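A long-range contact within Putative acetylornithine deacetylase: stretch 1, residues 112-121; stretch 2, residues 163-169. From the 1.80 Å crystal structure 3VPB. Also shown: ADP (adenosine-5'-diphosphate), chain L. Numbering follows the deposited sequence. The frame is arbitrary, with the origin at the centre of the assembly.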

# COMPACT_ATOMS: atom_id res chain seq x y z
N ALA B 112 15.46 -13.12 6.84
CA ALA B 112 15.87 -14.20 5.95
C ALA B 112 16.60 -13.70 4.69
O ALA B 112 17.52 -14.35 4.22
CB ALA B 112 14.68 -15.04 5.56
N ALA B 113 16.19 -12.56 4.15
CA ALA B 113 16.84 -11.99 2.94
C ALA B 113 18.32 -11.69 3.21
O ALA B 113 19.22 -12.03 2.40
CB ALA B 113 16.09 -10.74 2.45
N LEU B 114 18.58 -11.07 4.36
CA LEU B 114 19.96 -10.72 4.71
C LEU B 114 20.81 -11.98 4.87
O LEU B 114 21.94 -12.01 4.35
CB LEU B 114 20.04 -9.79 5.93
CG LEU B 114 21.46 -9.30 6.27
CD1 LEU B 114 22.06 -8.37 5.17
CD2 LEU B 114 21.44 -8.58 7.62
N LYS B 115 20.28 -12.99 5.57
CA LYS B 115 20.92 -14.33 5.61
C LYS B 115 21.21 -14.95 4.24
O LYS B 115 22.30 -15.52 4.01
CB LYS B 115 20.10 -15.30 6.46
CG LYS B 115 20.18 -14.98 7.93
CD LYS B 115 19.24 -15.86 8.76
CE LYS B 115 19.22 -15.35 10.20
NZ LYS B 115 18.25 -16.12 11.01
N ALA B 116 20.25 -14.84 3.33
CA ALA B 116 20.43 -15.31 1.95
C ALA B 116 21.59 -14.61 1.24
O ALA B 116 22.40 -15.28 0.60
CB ALA B 116 19.13 -15.17 1.13
N TYR B 117 21.66 -13.28 1.34
CA TYR B 117 22.79 -12.52 0.77
C TYR B 117 24.10 -13.01 1.35
O TYR B 117 25.08 -13.23 0.62
CB TYR B 117 22.66 -11.00 1.05
CG TYR B 117 21.42 -10.30 0.52
CD1 TYR B 117 21.09 -9.01 0.99
CD2 TYR B 117 20.58 -10.89 -0.42
CE1 TYR B 117 19.96 -8.34 0.52
CE2 TYR B 117 19.43 -10.24 -0.88
CZ TYR B 117 19.13 -8.95 -0.41
OH TYR B 117 18.02 -8.26 -0.83
N GLU B 118 24.11 -13.15 2.67
CA GLU B 118 25.28 -13.64 3.41
C GLU B 118 25.71 -15.06 3.01
O GLU B 118 26.91 -15.36 2.98
CB GLU B 118 25.06 -13.53 4.92
CG GLU B 118 25.05 -12.08 5.41
CD GLU B 118 24.56 -11.91 6.84
OE1 GLU B 118 23.95 -12.87 7.40
OE2 GLU B 118 24.79 -10.81 7.40
N GLN B 119 24.74 -15.92 2.69
CA GLN B 119 25.03 -17.31 2.31
C GLN B 119 25.61 -17.42 0.91
O GLN B 119 26.47 -18.26 0.66
CB GLN B 119 23.78 -18.20 2.39
CG GLN B 119 23.43 -18.61 3.81
CD GLN B 119 22.12 -19.38 3.93
OE1 GLN B 119 21.51 -19.43 5.00
NE2 GLN B 119 21.69 -20.00 2.84
N ARG B 120 25.11 -16.55 0.02
CA ARG B 120 25.42 -16.54 -1.41
C ARG B 120 26.62 -15.66 -1.77
O ARG B 120 27.37 -15.96 -2.69
CB ARG B 120 24.25 -15.93 -2.16
CG ARG B 120 23.20 -16.84 -2.59
CD ARG B 120 22.68 -16.29 -3.92
NE ARG B 120 23.58 -16.75 -4.97
CZ ARG B 120 23.46 -17.93 -5.56
NH1 ARG B 120 22.45 -18.74 -5.24
NH2 ARG B 120 24.34 -18.27 -6.48
N GLY B 121 26.73 -14.54 -1.08
CA GLY B 121 27.69 -13.50 -1.45
C GLY B 121 27.28 -12.74 -2.70
O GLY B 121 26.29 -13.07 -3.35
N ALA B 163 8.37 -11.47 -0.63
CA ALA B 163 9.10 -12.71 -0.77
C ALA B 163 10.28 -12.42 -1.72
O ALA B 163 10.09 -11.82 -2.77
CB ALA B 163 8.21 -13.79 -1.36
N HIS B 164 11.48 -12.83 -1.34
CA HIS B 164 12.66 -12.55 -2.14
C HIS B 164 13.14 -13.80 -2.82
O HIS B 164 13.43 -14.79 -2.14
CB HIS B 164 13.81 -12.09 -1.26
CG HIS B 164 13.55 -10.83 -0.49
ND1 HIS B 164 14.24 -9.66 -0.73
CD2 HIS B 164 12.75 -10.58 0.58
CE1 HIS B 164 13.85 -8.73 0.13
NE2 HIS B 164 12.93 -9.26 0.93
N ILE B 165 13.31 -13.72 -4.14
CA ILE B 165 14.04 -14.76 -4.89
C ILE B 165 15.46 -14.24 -5.07
O ILE B 165 15.68 -13.30 -5.82
CB ILE B 165 13.42 -15.05 -6.26
CG1 ILE B 165 11.92 -15.36 -6.12
CG2 ILE B 165 14.16 -16.22 -6.93
CD1 ILE B 165 11.18 -15.50 -7.48
N VAL B 166 16.40 -14.85 -4.37
CA VAL B 166 17.78 -14.40 -4.35
C VAL B 166 18.57 -15.37 -5.20
O VAL B 166 18.69 -16.53 -4.84
CB VAL B 166 18.32 -14.42 -2.92
CG1 VAL B 166 19.81 -14.02 -2.88
CG2 VAL B 166 17.45 -13.52 -1.99
N GLN B 167 19.15 -14.91 -6.31
CA GLN B 167 19.75 -15.87 -7.23
C GLN B 167 21.03 -15.40 -7.87
O GLN B 167 21.39 -14.22 -7.83
CB GLN B 167 18.75 -16.34 -8.29
CG GLN B 167 17.83 -15.29 -8.83
CD GLN B 167 16.98 -15.70 -10.04
OE1 GLN B 167 16.96 -14.96 -11.00
NE2 GLN B 167 16.27 -16.85 -9.98
N GLU B 168 21.73 -16.35 -8.46
CA GLU B 168 22.98 -16.05 -9.16
C GLU B 168 22.69 -15.10 -10.31
O GLU B 168 21.64 -15.17 -10.95
CB GLU B 168 23.65 -17.32 -9.67
CG GLU B 168 22.81 -18.12 -10.62
CD GLU B 168 23.56 -19.31 -11.21
OE1 GLU B 168 24.78 -19.16 -11.52
OE2 GLU B 168 22.93 -20.37 -11.39
N TYR B 169 23.65 -14.22 -10.58
CA TYR B 169 23.54 -13.30 -11.69
C TYR B 169 24.14 -13.96 -12.93
O TYR B 169 25.30 -14.37 -12.91
CB TYR B 169 24.29 -12.01 -11.32
CG TYR B 169 24.27 -10.97 -12.40
CD1 TYR B 169 23.07 -10.50 -12.93
CD2 TYR B 169 25.46 -10.47 -12.90
CE1 TYR B 169 23.06 -9.54 -13.94
CE2 TYR B 169 25.47 -9.49 -13.90
CZ TYR B 169 24.27 -9.04 -14.41
OH TYR B 169 24.30 -8.09 -15.40
PB ADP L . 10.12 -10.12 -15.43
O1B ADP L . 8.98 -11.05 -15.25
O2B ADP L . 10.59 -9.90 -16.86
O3B ADP L . 10.03 -8.82 -14.68
PA ADP L . 12.65 -11.55 -15.25
O1A ADP L . 13.06 -12.54 -14.17
O2A ADP L . 12.42 -11.96 -16.69
O3A ADP L . 11.34 -10.83 -14.65
O5' ADP L . 13.76 -10.39 -15.21
C5' ADP L . 13.77 -9.27 -16.10
C4' ADP L . 15.16 -9.10 -16.68
O4' ADP L . 16.10 -9.03 -15.61
C3' ADP L . 15.56 -10.32 -17.51
O3' ADP L . 15.17 -10.17 -18.88
C2' ADP L . 17.06 -10.35 -17.36
O2' ADP L . 17.67 -9.42 -18.27
C1' ADP L . 17.25 -9.80 -15.97
N9 ADP L . 17.39 -10.90 -15.00
C8 ADP L . 16.43 -11.41 -14.17
N7 ADP L . 16.98 -12.36 -13.41
C5 ADP L . 18.28 -12.46 -13.73
C6 ADP L . 19.42 -13.30 -13.32
N6 ADP L . 19.26 -14.21 -12.34
N1 ADP L . 20.64 -13.06 -13.89
C2 ADP L . 20.82 -12.14 -14.85
N3 ADP L . 19.79 -11.36 -15.29
C4 ADP L . 18.54 -11.51 -14.77

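A helix laid along a β-strand often needs no hydrogen bond to hold it, and this pair illustrates the principle. Helix 112-120 and the strand beginning at His164 run nearly parallel, their N-to-C directions 6° apart and their axes 9.2 Å apart at closest approach. The register follows the helical repeat: Ala113, Ala116 and Arg120, spaced three and four residues apart, lie nearest His164, Val166 and Glu168, alternate residues of the strand. The pairing holds along the contact, though the gap widens to 8.1 Å between Arg120 CA and Glu168 CA; no hydrogen bond passes between the stretches.

The closest register pairs fall at the two alanines: Ala113 CA is 6.6 Å from His164 CA and Ala116 CA is 6.9 Å from Val166 CA. Ala113 CB sits almost on the normal of the His164 ring, 3.7 Å from its centroid, a CH-pi contact of methyl over aromatic face. Next along, Val166 offers CG2 to Ala116 CB at 3.9 Å and to Tyr117 CE2 at 4.0 Å, an apolar cluster driven by exclusion of water. Arg120 extends this packing through its aliphatic portion, with CD 3.8 Å from Val166 CG1, while its guanidinium lays one face over the peptide joining Gln167 to Glu168. Arg120 NH2 lies 3.4 Å from Glu168 CB, a van der Waals contact. Beyond the helix, the strand also serves the ligand: ADP N6 donates hydrogen bonds to Gln167 OE1 (2.8 Å) and Glu168 O (2.9 Å).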